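Aminopeptidase N family protein (Idiomarina loihiensis L2TR, PDB 4FGM) probably acts as a zinc-dependent aminopeptidase of the M61 family, removing residues from the N-termini of peptides, and here carries maleic acid on its zinc ion. Local coordinates at residues Lys282-Lys287 against Leu303-Gly308; Cys271-Phe276 against Gly308-Phe313; Glu297-Gln302 against Ser354-Trp359. One frame throughout, in Å; residues are numbered along the deposited sequence.

Interaction 1 of 3, residues Lys282-Lys287 against Leu303-Gly308. With ZN (zinc ion), chain C; MAE (maleic acid), chain B.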
loop_
_atom_site.group_PDB
_atom_site.type_symbol
_atom_site.label_atom_id
_atom_site.label_comp_id
_atom_site.label_asym_id
_atom_site.label_seq_id
_atom_site.Cartn_x
_atom_site.Cartn_y
_atom_site.Cartn_z
ATOM N N LYS A 282 3.331 -6.212 -11.106
ATOM C CA LYS A 282 2.465 -5.957 -12.240
ATOM C C LYS A 282 2.916 -6.818 -13.411
ATOM O O LYS A 282 2.068 -7.312 -14.167
ATOM C CB LYS A 282 2.483 -4.484 -12.656
ATOM C CG LYS A 282 1.580 -3.600 -11.788
ATOM C CD LYS A 282 0.465 -4.416 -11.136
ATOM C CE LYS A 282 -0.738 -4.461 -12.027
ATOM N NZ LYS A 282 -1.541 -5.657 -11.690
ATOM N N THR A 283 4.233 -6.991 -13.582
ATOM C CA THR A 283 4.745 -7.818 -14.675
ATOM C C THR A 283 5.410 -9.055 -14.083
ATOM O O THR A 283 5.098 -10.179 -14.478
ATOM C CB THR A 283 5.725 -7.039 -15.569
ATOM O OG1 THR A 283 6.590 -6.230 -14.760
ATOM C CG2 THR A 283 4.949 -6.157 -16.540
ATOM N N LEU A 284 6.331 -8.851 -13.145
ATOM C CA LEU A 284 6.979 -9.966 -12.456
ATOM C C LEU A 284 5.954 -10.240 -11.352
ATOM O O LEU A 284 5.631 -9.339 -10.582
ATOM C CB LEU A 284 8.309 -9.520 -11.830
ATOM C CG LEU A 284 9.388 -10.543 -11.432
ATOM C CD1 LEU A 284 9.876 -10.214 -10.036
ATOM C CD2 LEU A 284 8.860 -11.968 -11.490
ATOM N N LYS A 285 5.423 -11.455 -11.282
ATOM C CA LYS A 285 4.423 -11.767 -10.266
ATOM C C LYS A 285 4.328 -13.268 -10.033
ATOM O O LYS A 285 4.866 -14.049 -10.815
ATOM C CB LYS A 285 3.055 -11.228 -10.705
ATOM C CG LYS A 285 2.377 -12.051 -11.793
ATOM C CD LYS A 285 1.093 -11.389 -12.299
ATOM C CE LYS A 285 1.409 -10.201 -13.203
ATOM N NZ LYS A 285 0.184 -9.582 -13.808
ATOM N N PRO A 286 3.657 -13.695 -8.942
ATOM C CA PRO A 286 3.540 -15.136 -8.689
ATOM C C PRO A 286 2.591 -15.796 -9.692
ATOM O O PRO A 286 1.671 -15.154 -10.208
ATOM C CB PRO A 286 3.021 -15.199 -7.253
ATOM C CG PRO A 286 2.224 -13.944 -7.123
ATOM C CD PRO A 286 3.070 -12.912 -7.837
ATOM N N LYS A 287 2.820 -17.077 -9.964
ATOM C CA LYS A 287 1.997 -17.812 -10.912
ATOM C C LYS A 287 0.540 -17.872 -10.485
ATOM O O LYS A 287 -0.357 -17.969 -11.323
ATOM C CB LYS A 287 2.557 -19.224 -11.104
ATOM C CG LYS A 287 3.980 -19.207 -11.643
ATOM C CD LYS A 287 4.438 -20.560 -12.167
ATOM C CE LYS A 287 5.863 -20.461 -12.705
ATOM N NZ LYS A 287 6.318 -21.708 -13.375
ATOM N N LEU A 303 4.131 -12.611 -0.867
ATOM C CA LEU A 303 4.079 -11.173 -0.619
ATOM C C LEU A 303 5.298 -10.656 0.148
ATOM O O LEU A 303 5.540 -9.449 0.188
ATOM C CB LEU A 303 2.792 -10.801 0.113
ATOM C CG LEU A 303 1.506 -11.043 -0.692
ATOM C CD1 LEU A 303 0.315 -10.482 0.072
ATOM C CD2 LEU A 303 1.608 -10.380 -2.063
ATOM N N TRP A 304 6.073 -11.559 0.749
ATOM C CA TRP A 304 7.273 -11.143 1.479
ATOM C C TRP A 304 8.244 -10.569 0.457
ATOM O O TRP A 304 9.086 -9.722 0.766
ATOM C CB TRP A 304 7.943 -12.333 2.182
ATOM C CG TRP A 304 8.498 -13.382 1.244
ATOM C CD1 TRP A 304 7.868 -14.525 0.818
ATOM C CD2 TRP A 304 9.790 -13.386 0.622
ATOM N NE1 TRP A 304 8.689 -15.234 -0.026
ATOM C CE2 TRP A 304 9.871 -14.560 -0.166
ATOM C CE3 TRP A 304 10.887 -12.514 0.653
ATOM C CZ2 TRP A 304 11.007 -14.883 -0.913
ATOM C CZ3 TRP A 304 12.021 -12.837 -0.092
ATOM C CH2 TRP A 304 12.070 -14.013 -0.865
ATOM N N PHE A 305 8.119 -11.048 -0.773
ATOM C CA PHE A 305 8.980 -10.595 -1.846
ATOM C C PHE A 305 8.331 -9.440 -2.608
ATOM O O PHE A 305 8.929 -8.370 -2.777
ATOM C CB PHE A 305 9.293 -11.774 -2.784
ATOM C CG PHE A 305 10.061 -11.385 -4.020
ATOM C CD1 PHE A 305 9.391 -10.958 -5.175
ATOM C CD2 PHE A 305 11.453 -11.417 -4.022
ATOM C CE1 PHE A 305 10.103 -10.567 -6.315
ATOM C CE2 PHE A 305 12.177 -11.029 -5.152
ATOM C CZ PHE A 305 11.501 -10.602 -6.305
ATOM N N TYR A 306 7.098 -9.648 -3.050
ATOM C CA TYR A 306 6.402 -8.623 -3.811
ATOM C C TYR A 306 6.094 -7.354 -3.027
ATOM O O TYR A 306 6.023 -6.268 -3.599
ATOM C CB TYR A 306 5.153 -9.233 -4.450
ATOM C CG TYR A 306 5.556 -10.123 -5.595
ATOM C CD1 TYR A 306 6.128 -9.573 -6.748
ATOM C CD2 TYR A 306 5.493 -11.509 -5.489
ATOM C CE1 TYR A 306 6.636 -10.384 -7.760
ATOM C CE2 TYR A 306 6.002 -12.332 -6.496
ATOM C CZ TYR A 306 6.576 -11.758 -7.627
ATOM O OH TYR A 306 7.126 -12.549 -8.607
ATOM N N GLU A 307 5.922 -7.481 -1.719
ATOM C CA GLU A 307 5.680 -6.301 -0.904
ATOM C C GLU A 307 6.961 -5.952 -0.152
ATOM O O GLU A 307 7.315 -4.777 -0.035
ATOM C CB GLU A 307 4.528 -6.533 0.078
ATOM C CG GLU A 307 3.143 -6.519 -0.567
ATOM C CD GLU A 307 2.876 -5.255 -1.371
ATOM O OE1 GLU A 307 3.674 -4.308 -1.272
ATOM O OE2 GLU A 307 1.866 -5.208 -2.097
ATOM N N GLY A 308 7.663 -6.981 0.330
ATOM C CA GLY A 308 8.899 -6.783 1.073
ATOM C C GLY A 308 10.000 -6.041 0.334
ATOM O O GLY A 308 10.493 -5.021 0.831
HETATM ZN ZN ZN C . 3.006 -2.475 -2.287
HETATM C C1 MAE B . 0.499 -1.813 -1.625
HETATM O O1 MAE B . 0.649 -3.035 -1.275
HETATM O O2 MAE B . 1.039 -1.433 -2.689
HETATM C C2 MAE B . -0.348 -0.950 -0.770
HETATM C C3 MAE B . -1.664 -0.917 -0.579
HETATM C C4 MAE B . -2.658 -1.784 -1.203
HETATM O O3 MAE B . -2.431 -2.671 -2.048
HETATM O O4 MAE B . -3.822 -1.608 -0.789
#
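Tyr306 carries most of this contact, its ring reaching from helix 303-306 to the loop at Leu284, Lys285 and Pro286. CG stands anti to the carbonyl carbon (chi1 -73°), on a CB that points toward the loop. Beyond CG the ring divides between two partners: CE1 comes within 3.2 Å of Leu284 O, while on the other branch CE2 lies 3.3 Å from Pro286 CD, which sits over one face. Phe305 CD1 covers the opposite face, 3.6 Å above the ring plane and over its centre, so the phenol ring is sandwiched between the proline and its helical neighbour. Farther out, CZ is 3.4 Å from Lys285 CA. At the tip, Tyr306 OH lies 3.2 Å from Lys285 C, also touches Leu284 CD2, and finds its hydrogen-bonding partner outside the two segments, in Thr419 OG1; Thr419 also bonds to the backbone of Lys285 and Lys287. The next residue, Glu307, is the third protein ligand of the zinc site and completes the set begun by the two histidines of the HExxH helix. The Glu307 chain bends at chi2 (-54°), which turns CD toward the metal; OE1 binds the zinc ion at 2.2 Å, and maleic acid O2 also binds it. Leu284 crosses the aromatic pair at about a right angle, its CD1 meeting Phe305 CE1 at the ring edge, 3.7 Å away. Trp409 and Phe412 of helix 401-413 pack on the same leucine.

Interaction 2 of 3, residues Cys271-Phe276 against Gly308-Phe313; sequences CCHEYF and GMTSYF. With ZN (zinc ion), chain C; MAE (maleic acid), chain B.
The zinc site's HExxH helix packs here on the helix that follows Glu307, with the backbones nearest at His273 and Thr310. His273 CG lies anti to the backbone N (chi1 -176°), and the ring extends to the metal, where NE2 binds zinc at 2.3 Å. Thr310 CG2 sits over one face of the imidazole, 3.4 Å from its centroid, in a CH-pi contact. Ser311 OG lies at the ring edge, 3.7 Å from His273 CE1; its hydrogen bond goes to Glu307 O. The other ring nitrogen, ND1, bonds to Asp314 OD2, which, with the metal bond at NE2, would help fix the ring's rotation. The axes of 271-276 and 308-313 approach to 9.0 Å and cross at 140°; as in gluzincins, the pair brings histidines and glutamate together. One turn along, Phe276 takes Thr310 OG1, whose hydrogen bond goes to Tyr306 O, at its ring edge and Phe313 CB over a face. The two phenyl rings are nearly parallel (23°) but slid apart, centroids 5.3 Å from each other, so Phe276 CZ meets Phe313 CD2 at 3.7 Å. An alanine at Phe276 would probably open a gap, leaving Phe313 CB and CD2 without the ring they rest on.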
loop_
_atom_site.group_PDB
_atom_site.type_symbol
_atom_site.label_atom_id
_atom_site.label_comp_id
_atom_site.label_asym_id
_atom_site.label_seq_id
_atom_site.Cartn_x
_atom_site.Cartn_y
_atom_site.Cartn_z
ATOM N N CYS A 271 5.173 7.229 -3.996
ATOM C CA CYS A 271 5.243 7.200 -5.458
ATOM C C CYS A 271 6.294 6.202 -5.914
ATOM O O CYS A 271 6.072 5.426 -6.842
ATOM C CB CYS A 271 5.595 8.575 -6.018
ATOM S SG CYS A 271 4.398 9.853 -5.646
ATOM N N CYS A 272 7.442 6.236 -5.249
ATOM C CA CYS A 272 8.543 5.339 -5.558
ATOM C C CYS A 272 8.097 3.887 -5.377
ATOM O O CYS A 272 8.497 3.001 -6.131
ATOM C CB CYS A 272 9.719 5.639 -4.629
ATOM S SG CYS A 272 11.184 4.661 -4.939
ATOM N N HIS A 273 7.259 3.664 -4.370
ATOM C CA HIS A 273 6.747 2.341 -4.049
ATOM C C HIS A 273 5.809 1.810 -5.150
ATOM O O HIS A 273 5.954 0.672 -5.620
ATOM C CB HIS A 273 6.004 2.403 -2.707
ATOM C CG HIS A 273 5.504 1.079 -2.221
ATOM N ND1 HIS A 273 6.177 0.334 -1.276
ATOM C CD2 HIS A 273 4.403 0.365 -2.550
ATOM C CE1 HIS A 273 5.511 -0.783 -1.040
ATOM N NE2 HIS A 273 4.431 -0.790 -1.801
ATOM N N GLU A 274 4.848 2.629 -5.567
ATOM C CA GLU A 274 3.909 2.189 -6.591
ATOM C C GLU A 274 4.597 1.999 -7.942
ATOM O O GLU A 274 4.317 1.040 -8.663
ATOM C CB GLU A 274 2.762 3.194 -6.717
ATOM C CG GLU A 274 1.998 3.468 -5.416
ATOM C CD GLU A 274 1.597 2.206 -4.670
ATOM O OE1 GLU A 274 1.399 1.158 -5.315
ATOM O OE2 GLU A 274 1.464 2.258 -3.431
ATOM N N TYR A 275 5.508 2.913 -8.268
ATOM C CA TYR A 275 6.253 2.865 -9.525
ATOM C C TYR A 275 7.045 1.560 -9.609
ATOM O O TYR A 275 7.009 0.861 -10.624
ATOM C CB TYR A 275 7.209 4.058 -9.609
ATOM C CG TYR A 275 7.720 4.370 -11.003
ATOM C CD1 TYR A 275 6.868 4.893 -11.979
ATOM C CD2 TYR A 275 9.069 4.183 -11.334
ATOM C CE1 TYR A 275 7.343 5.227 -13.239
ATOM C CE2 TYR A 275 9.554 4.515 -12.595
ATOM C CZ TYR A 275 8.691 5.039 -13.540
ATOM O OH TYR A 275 9.169 5.405 -14.772
ATOM N N PHE A 276 7.754 1.230 -8.535
ATOM C CA PHE A 276 8.549 0.008 -8.480
ATOM C C PHE A 276 7.662 -1.204 -8.751
ATOM O O PHE A 276 8.072 -2.172 -9.412
ATOM C CB PHE A 276 9.179 -0.148 -7.097
ATOM C CG PHE A 276 10.265 -1.187 -7.035
ATOM C CD1 PHE A 276 11.543 -0.901 -7.511
ATOM C CD2 PHE A 276 10.007 -2.458 -6.532
ATOM C CE1 PHE A 276 12.550 -1.861 -7.483
ATOM C CE2 PHE A 276 11.012 -3.432 -6.498
ATOM C CZ PHE A 276 12.287 -3.132 -6.979
ATOM N N GLY A 308 7.663 -6.981 0.330
ATOM C CA GLY A 308 8.899 -6.783 1.073
ATOM C C GLY A 308 10.000 -6.041 0.334
ATOM O O GLY A 308 10.493 -5.021 0.831
HETATM N N MSE A 309 10.395 -6.544 -0.840
HETATM C CA MSE A 309 11.447 -5.906 -1.631
HETATM C C MSE A 309 11.066 -4.459 -1.929
HETATM O O MSE A 309 11.891 -3.541 -1.809
HETATM C CB MSE A 309 11.661 -6.646 -2.964
HETATM C CG MSE A 309 11.978 -8.139 -2.858
HETATM SE SE MSE A 309 13.580 -8.596 -1.826
HETATM C CE MSE A 309 12.723 -9.395 -0.295
ATOM N N THR A 310 9.809 -4.266 -2.320
ATOM C CA THR A 310 9.300 -2.938 -2.645
ATOM C C THR A 310 9.355 -2.018 -1.422
ATOM O O THR A 310 9.630 -0.821 -1.542
ATOM C CB THR A 310 7.848 -3.018 -3.139
ATOM O OG1 THR A 310 7.737 -4.066 -4.115
ATOM C CG2 THR A 310 7.420 -1.682 -3.758
ATOM N N SER A 311 9.106 -2.586 -0.245
ATOM C CA SER A 311 9.135 -1.802 0.984
ATOM C C SER A 311 10.550 -1.438 1.405
ATOM O O SER A 311 10.741 -0.605 2.283
ATOM C CB SER A 311 8.429 -2.542 2.117
ATOM O OG SER A 311 7.032 -2.570 1.883
ATOM N N TYR A 312 11.542 -2.067 0.784
ATOM C CA TYR A 312 12.934 -1.752 1.086
ATOM C C TYR A 312 13.407 -0.713 0.079
ATOM O O TYR A 312 14.067 0.262 0.429
ATOM C CB TYR A 312 13.810 -3.000 0.975
ATOM C CG TYR A 312 15.292 -2.703 0.859
ATOM C CD1 TYR A 312 16.010 -2.195 1.941
ATOM C CD2 TYR A 312 15.978 -2.940 -0.337
ATOM C CE1 TYR A 312 17.375 -1.933 1.841
ATOM C CE2 TYR A 312 17.342 -2.684 -0.450
ATOM C CZ TYR A 312 18.036 -2.182 0.642
ATOM O OH TYR A 312 19.388 -1.942 0.540
ATOM N N PHE A 313 13.046 -0.913 -1.180
ATOM C CA PHE A 313 13.467 0.005 -2.226
ATOM C C PHE A 313 12.762 1.357 -2.261
ATOM O O PHE A 313 13.385 2.351 -2.643
ATOM C CB PHE A 313 13.385 -0.690 -3.594
ATOM C CG PHE A 313 14.543 -1.620 -3.861
ATOM C CD1 PHE A 313 15.830 -1.117 -4.028
ATOM C CD2 PHE A 313 14.355 -2.996 -3.922
ATOM C CE1 PHE A 313 16.920 -1.974 -4.238
ATOM C CE2 PHE A 313 15.439 -3.863 -4.132
ATOM C CZ PHE A 313 16.721 -3.348 -4.296
HETATM ZN ZN ZN C . 3.006 -2.475 -2.287
HETATM C C1 MAE B . 0.499 -1.813 -1.625
HETATM O O1 MAE B . 0.649 -3.035 -1.275
HETATM O O2 MAE B . 1.039 -1.433 -2.689
HETATM C C2 MAE B . -0.348 -0.950 -0.770
HETATM C C3 MAE B . -1.664 -0.917 -0.579
HETATM C C4 MAE B . -2.658 -1.784 -1.203
HETATM O O3 MAE B . -2.431 -2.671 -2.048
HETATM O O4 MAE B . -3.822 -1.608 -0.789
#

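Interaction 3 of 3, residues Glu297-Gln302 against Ser354-Trp359; sequences ESYTEQ and SSFLAW
Ser355 OG, anti to the backbone N (chi1 170°), is directed at Thr300 O, while Trp359 CG stands anti to the carbonyl carbon (chi1 -50°), and the indole turns one face to Glu297 and the Ser298 backbone N. Here the loop leading to helix 303-306 lies against helices 351-356 and 358-362. The serine donates a 2.7 Å hydrogen bond from OG to Thr300 O, and the same OG bonds to Leu303 N. Thr300 OG1 accepts from Gln302 N in an ST turn. Trp359 NE1 gives a weak bond, 3.1 Å long, to Ser298 O, and a second weak one to a water. That water also accepts from Thr300 N at 3.0 Å and lies 2.9 Å from Phe356 O, bridging the segments. Glu297 CB lies over one face of the indole in a CH-pi contact, 3.9 Å from the centroid of its five-membered ring. Tyr299 and Phe356 form an offset stack, planes at 14° and centroids 5.0 Å apart, with Tyr299 CB on the Phe356 face. Tyr299 meets Trp359 obliquely. Polar links from 297-302 thus come from its main chain, while its side chains pack on Phe356 and Trp359, with an exposed Tyr299-Phe356 stack beside the buried indole.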
loop_
_atom_site.group_PDB
_atom_site.type_symbol
_atom_site.label_atom_id
_atom_site.label_comp_id
_atom_site.label_asym_id
_atom_site.label_seq_id
_atom_site.Cartn_x
_atom_site.Cartn_y
_atom_site.Cartn_z
ATOM N N GLU A 297 -10.759 -15.748 -2.371
ATOM C CA GLU A 297 -9.395 -15.530 -1.890
ATOM C C GLU A 297 -8.414 -16.310 -2.779
ATOM O O GLU A 297 -8.703 -17.432 -3.201
ATOM C CB GLU A 297 -9.240 -16.007 -0.438
ATOM C CG GLU A 297 -10.029 -15.204 0.599
ATOM C CD GLU A 297 -11.469 -15.675 0.762
ATOM O OE1 GLU A 297 -11.961 -16.431 -0.102
ATOM O OE2 GLU A 297 -12.110 -15.275 1.756
ATOM N N SER A 298 -7.266 -15.702 -3.069
ATOM C CA SER A 298 -6.232 -16.334 -3.883
ATOM C C SER A 298 -4.981 -16.306 -3.019
ATOM O O SER A 298 -4.338 -15.269 -2.855
ATOM C CB SER A 298 -6.011 -15.557 -5.190
ATOM O OG SER A 298 -5.127 -16.256 -6.060
ATOM N N TYR A 299 -4.645 -17.464 -2.472
ATOM C CA TYR A 299 -3.521 -17.598 -1.561
ATOM C C TYR A 299 -2.127 -17.696 -2.164
ATOM O O TYR A 299 -1.907 -18.417 -3.130
ATOM C CB TYR A 299 -3.761 -18.820 -0.667
ATOM C CG TYR A 299 -5.103 -18.820 0.037
ATOM C CD1 TYR A 299 -5.312 -18.057 1.187
ATOM C CD2 TYR A 299 -6.169 -19.582 -0.449
ATOM C CE1 TYR A 299 -6.545 -18.052 1.836
ATOM C CE2 TYR A 299 -7.405 -19.586 0.193
ATOM C CZ TYR A 299 -7.588 -18.818 1.337
ATOM O OH TYR A 299 -8.810 -18.796 1.981
ATOM N N THR A 300 -1.190 -16.967 -1.572
ATOM C CA THR A 300 0.204 -16.996 -1.990
ATOM C C THR A 300 1.064 -16.476 -0.838
ATOM O O THR A 300 0.724 -15.485 -0.193
ATOM C CB THR A 300 0.469 -16.139 -3.255
ATOM O OG1 THR A 300 1.863 -16.215 -3.588
ATOM C CG2 THR A 300 0.088 -14.680 -3.022
ATOM N N GLU A 301 2.171 -17.160 -0.576
ATOM C CA GLU A 301 3.076 -16.774 0.502
ATOM C C GLU A 301 4.178 -15.863 -0.013
ATOM O O GLU A 301 5.101 -15.533 0.730
ATOM C CB GLU A 301 3.734 -18.013 1.105
ATOM C CG GLU A 301 4.661 -18.735 0.119
ATOM C CD GLU A 301 5.419 -19.883 0.753
ATOM O OE1 GLU A 301 4.774 -20.779 1.342
ATOM O OE2 GLU A 301 6.666 -19.887 0.657
ATOM N N GLN A 302 4.082 -15.452 -1.275
ATOM C CA GLN A 302 5.120 -14.623 -1.874
ATOM C C GLN A 302 5.096 -13.110 -1.634
ATOM O O GLN A 302 5.964 -12.392 -2.138
ATOM C CB GLN A 302 5.166 -14.899 -3.376
ATOM C CG GLN A 302 5.529 -16.338 -3.708
ATOM C CD GLN A 302 5.503 -16.622 -5.194
ATOM O OE1 GLN A 302 6.112 -15.903 -5.987
ATOM N NE2 GLN A 302 4.801 -17.678 -5.580
ATOM N N SER A 354 2.202 -15.098 7.040
ATOM C CA SER A 354 1.496 -13.821 7.055
ATOM C C SER A 354 1.001 -13.446 5.653
ATOM O O SER A 354 -0.116 -12.938 5.494
ATOM C CB SER A 354 2.415 -12.717 7.593
ATOM O OG SER A 354 1.757 -11.464 7.627
ATOM N N SER A 355 1.836 -13.694 4.645
ATOM C CA SER A 355 1.479 -13.401 3.262
ATOM C C SER A 355 0.292 -14.273 2.869
ATOM O O SER A 355 -0.695 -13.798 2.297
ATOM C CB SER A 355 2.664 -13.702 2.340
ATOM O OG SER A 355 2.302 -13.653 0.968
ATOM N N PHE A 356 0.404 -15.556 3.197
ATOM C CA PHE A 356 -0.618 -16.541 2.886
ATOM C C PHE A 356 -1.980 -16.148 3.454
ATOM O O PHE A 356 -2.995 -16.282 2.779
ATOM C CB PHE A 356 -0.182 -17.920 3.429
ATOM C CG PHE A 356 -1.057 -19.060 2.978
ATOM C CD1 PHE A 356 -2.223 -19.378 3.668
ATOM C CD2 PHE A 356 -0.736 -19.788 1.837
ATOM C CE1 PHE A 356 -3.063 -20.403 3.222
ATOM C CE2 PHE A 356 -1.564 -20.811 1.383
ATOM C CZ PHE A 356 -2.731 -21.122 2.077
ATOM N N LEU A 357 -1.995 -15.666 4.693
ATOM C CA LEU A 357 -3.232 -15.268 5.350
ATOM C C LEU A 357 -3.476 -13.758 5.291
ATOM O O LEU A 357 -4.090 -13.188 6.197
ATOM C CB LEU A 357 -3.221 -15.715 6.817
ATOM C CG LEU A 357 -3.656 -17.123 7.247
ATOM C CD1 LEU A 357 -4.081 -17.949 6.054
ATOM C CD2 LEU A 357 -2.514 -17.792 8.003
ATOM N N ALA A 358 -3.008 -13.105 4.234
ATOM C CA ALA A 358 -3.209 -11.664 4.122
ATOM C C ALA A 358 -4.696 -11.331 4.189
ATOM O O ALA A 358 -5.093 -10.351 4.827
ATOM C CB ALA A 358 -2.612 -11.144 2.828
ATOM N N TRP A 359 -5.506 -12.172 3.548
ATOM C CA TRP A 359 -6.956 -12.001 3.481
ATOM C C TRP A 359 -7.674 -11.889 4.818
ATOM O O TRP A 359 -8.732 -11.270 4.908
ATOM C CB TRP A 359 -7.579 -13.155 2.694
ATOM C CG TRP A 359 -6.920 -13.386 1.386
ATOM C CD1 TRP A 359 -5.835 -14.180 1.144
ATOM C CD2 TRP A 359 -7.246 -12.757 0.143
ATOM N NE1 TRP A 359 -5.462 -14.082 -0.174
ATOM C CE2 TRP A 359 -6.309 -13.217 -0.812
ATOM C CE3 TRP A 359 -8.238 -11.849 -0.257
ATOM C CZ2 TRP A 359 -6.333 -12.793 -2.152
ATOM C CZ3 TRP A 359 -8.264 -11.427 -1.591
ATOM C CH2 TRP A 359 -7.313 -11.905 -2.522
HETATM O O HOH W 1 -2.521 -14.923 0.248
#

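Interactions 1 and 2 are buried and share the zinc and the maleic acid: 303-308 runs straight into 308-313, and Gly308 belongs to both. Each supplies metal ligands, Glu307 in the first and His273 in the second, but their packing differs, loop against helix in one and helix against helix in the other. Interaction 3 lies farther out, only partly buried, with Tyr299 and Phe356 exposed. Hydrogen bonds and a water join its segments, whereas the inner two contacts depend across their segments on aromatic and apolar packing. It still reaches interaction 1, through the shared Ser355 and where Pro286 CB packs on Gln302 OE1 and Leu303 CD1 on Ala358 CB, but it does not touch interaction 2.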